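Local coordinates for protein PHB depolymerase (Penicillium funiculosum, PDB 2D80) that hydrolyses polyhydroxybutyrate, a microbial polyester, as a fungal esterase of the alpha/beta hydrolase fold, at residues A[16-21]-A[133-138]. Numbering follows the deposited sequence.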
loop_
_atom_site.group_PDB
_atom_site.type_symbol
_atom_site.label_atom_id
_atom_site.label_comp_id
_atom_site.label_asym_id
_atom_site.label_seq_id
_atom_site.Cartn_x
_atom_site.Cartn_y
_atom_site.Cartn_z
ATOM N N SER A 16 0.404 2.459 2.606
ATOM C CA SER A 16 0.579 1.059 2.981
ATOM C C SER A 16 -0.329 0.170 2.142
ATOM O O SER A 16 -1.213 0.663 1.436
ATOM C CB SER A 16 0.266 0.851 4.475
ATOM O OG SER A 16 -1.103 1.090 4.764
ATOM N N GLY A 17 -0.103 -1.136 2.215
ATOM C CA GLY A 17 -0.976 -2.061 1.522
ATOM C C GLY A 17 -0.671 -3.519 1.793
ATOM O O GLY A 17 0.352 -3.861 2.395
ATOM N N LEU A 18 -1.575 -4.378 1.335
ATOM C CA LEU A 18 -1.445 -5.820 1.482
ATOM C C LEU A 18 -1.062 -6.424 0.134
ATOM O O LEU A 18 -1.474 -5.914 -0.915
ATOM C CB LEU A 18 -2.781 -6.408 1.938
ATOM C CG LEU A 18 -2.847 -7.923 2.113
ATOM C CD1 LEU A 18 -2.001 -8.330 3.336
ATOM C CD2 LEU A 18 -4.292 -8.352 2.300
ATOM N N SER A 19 -0.285 -7.504 0.154
ATOM C CA SER A 19 -0.098 -8.298 -1.058
ATOM C C SER A 19 0.563 -7.447 -2.143
ATOM O O SER A 19 1.587 -6.813 -1.907
ATOM C CB SER A 19 -1.465 -8.814 -1.530
ATOM O OG SER A 19 -1.387 -9.491 -2.773
ATOM N N SER A 20 -0.017 -7.433 -3.342
ATOM C CA SER A 20 0.536 -6.606 -4.407
ATOM C C SER A 20 0.430 -5.131 -4.031
ATOM O O SER A 20 1.179 -4.297 -4.543
ATOM C CB SER A 20 -0.209 -6.863 -5.720
ATOM O OG SER A 20 -1.573 -6.518 -5.593
ATOM N N GLY A 21 -0.498 -4.819 -3.127
ATOM C CA GLY A 21 -0.596 -3.475 -2.590
ATOM C C GLY A 21 0.541 -3.163 -1.625
ATOM O O GLY A 21 0.956 -2.011 -1.489
ATOM N N ALA A 133 -1.127 -16.501 11.695
ATOM C CA ALA A 133 -1.907 -15.754 10.711
ATOM C C ALA A 133 -1.508 -16.168 9.296
ATOM O O ALA A 133 -0.326 -16.353 9.005
ATOM C CB ALA A 133 -1.697 -14.261 10.898
ATOM N N VAL A 134 -2.503 -16.314 8.423
ATOM C CA VAL A 134 -2.262 -16.649 7.023
ATOM C C VAL A 134 -2.187 -15.366 6.198
ATOM O O VAL A 134 -2.190 -14.267 6.748
ATOM C CB VAL A 134 -3.397 -17.536 6.459
ATOM C CG1 VAL A 134 -3.454 -18.850 7.226
ATOM C CG2 VAL A 134 -4.733 -16.807 6.559
ATOM N N HIS A 135 -2.120 -15.504 4.877
ATOM C CA HIS A 135 -2.168 -14.331 4.011
ATOM C C HIS A 135 -3.546 -13.683 4.093
ATOM O O HIS A 135 -4.525 -14.188 3.528
ATOM C CB HIS A 135 -1.869 -14.720 2.564
ATOM C CG HIS A 135 -1.615 -13.544 1.673
ATOM N ND1 HIS A 135 -0.490 -12.757 1.788
ATOM C CD2 HIS A 135 -2.357 -12.997 0.680
ATOM C CE1 HIS A 135 -0.551 -11.773 0.908
ATOM N NE2 HIS A 135 -1.673 -11.896 0.224
ATOM N N THR A 136 -3.616 -12.563 4.804
ATOM C CA THR A 136 -4.875 -11.874 5.055
ATOM C C THR A 136 -4.533 -10.556 5.733
ATOM O O THR A 136 -3.448 -10.419 6.298
ATOM C CB THR A 136 -5.787 -12.712 5.982
ATOM O OG1 THR A 136 -7.124 -12.200 5.941
ATOM C CG2 THR A 136 -5.272 -12.653 7.428
ATOM N N PHE A 137 -5.436 -9.581 5.674
ATOM C CA PHE A 137 -5.184 -8.315 6.349
ATOM C C PHE A 137 -5.542 -8.484 7.823
ATOM O O PHE A 137 -6.658 -8.873 8.156
ATOM C CB PHE A 137 -6.023 -7.185 5.761
ATOM C CG PHE A 137 -5.515 -5.825 6.124
ATOM C CD1 PHE A 137 -4.560 -5.194 5.330
ATOM C CD2 PHE A 137 -5.937 -5.197 7.292
ATOM C CE1 PHE A 137 -4.030 -3.957 5.696
ATOM C CE2 PHE A 137 -5.414 -3.963 7.667
ATOM C CZ PHE A 137 -4.456 -3.340 6.867
ATOM N N PRO A 138 -4.594 -8.187 8.724
ATOM C CA PRO A 138 -4.898 -8.349 10.148
ATOM C C PRO A 138 -5.678 -7.204 10.793
ATOM O O PRO A 138 -5.239 -6.054 10.788
ATOM C CB PRO A 138 -3.514 -8.536 10.761
ATOM C CG PRO A 138 -2.681 -7.575 9.957
ATOM C CD PRO A 138 -3.185 -7.806 8.518
#
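H135 meets S19 with one edge of its imidazole: S19 CB lies near the ring plane, 3.6 Å from H135 NE2, and CE1 follows at 3.9 Å. With CG anti to the backbone N (chi1 -168°), the ring is carried away from its own loop to the turn after strand 13-18. S19 OG stays 3.9 Å from H135 NE2, too long for a hydrogen bond between the two, and is bound instead to the backbone N of C230. At the ring's other nitrogen, ND1 is hydrogen-bonded to OD1 of D101, which fixes the rotation of the imidazole and keeps NE2 turned to the serine. T136 offers its backbone, since its side chain points away and its OG1 is hydrogen-bonded to S158; L18 CD1 rests 3.9 Å from T136 O. The other methyl of L18, CD2, sits 3.8 Å from F137 N, so both methyls of the leucine lie against one side of the T136-F137 peptide, where the histidine loop passes into strand 137-139. F137 then brings the edge of its ring to the base of the same leucine, CD1 lying 4.0 Å from L18 CB, while the ring of F43, in strand 39-43, meets it. Cutting L18 back to an alanine would remove both methyls and would probably leave a gap beside the T136-F137 peptide, letting the loop that carries H135 shift relative to S19. The backbone of S19 is strained, with phi 62° and psi -129°, as expected of a nucleophile held in a sharp strand-to-helix turn. G17, S19 and G21 fit the GxSxG pattern, and a side chain at G17 would clash with G21 O. Together they form the nucleophile elbow of an alpha/beta hydrolase, facing the histidine loop of a Ser-His-Asp catalytic triad completed by D101.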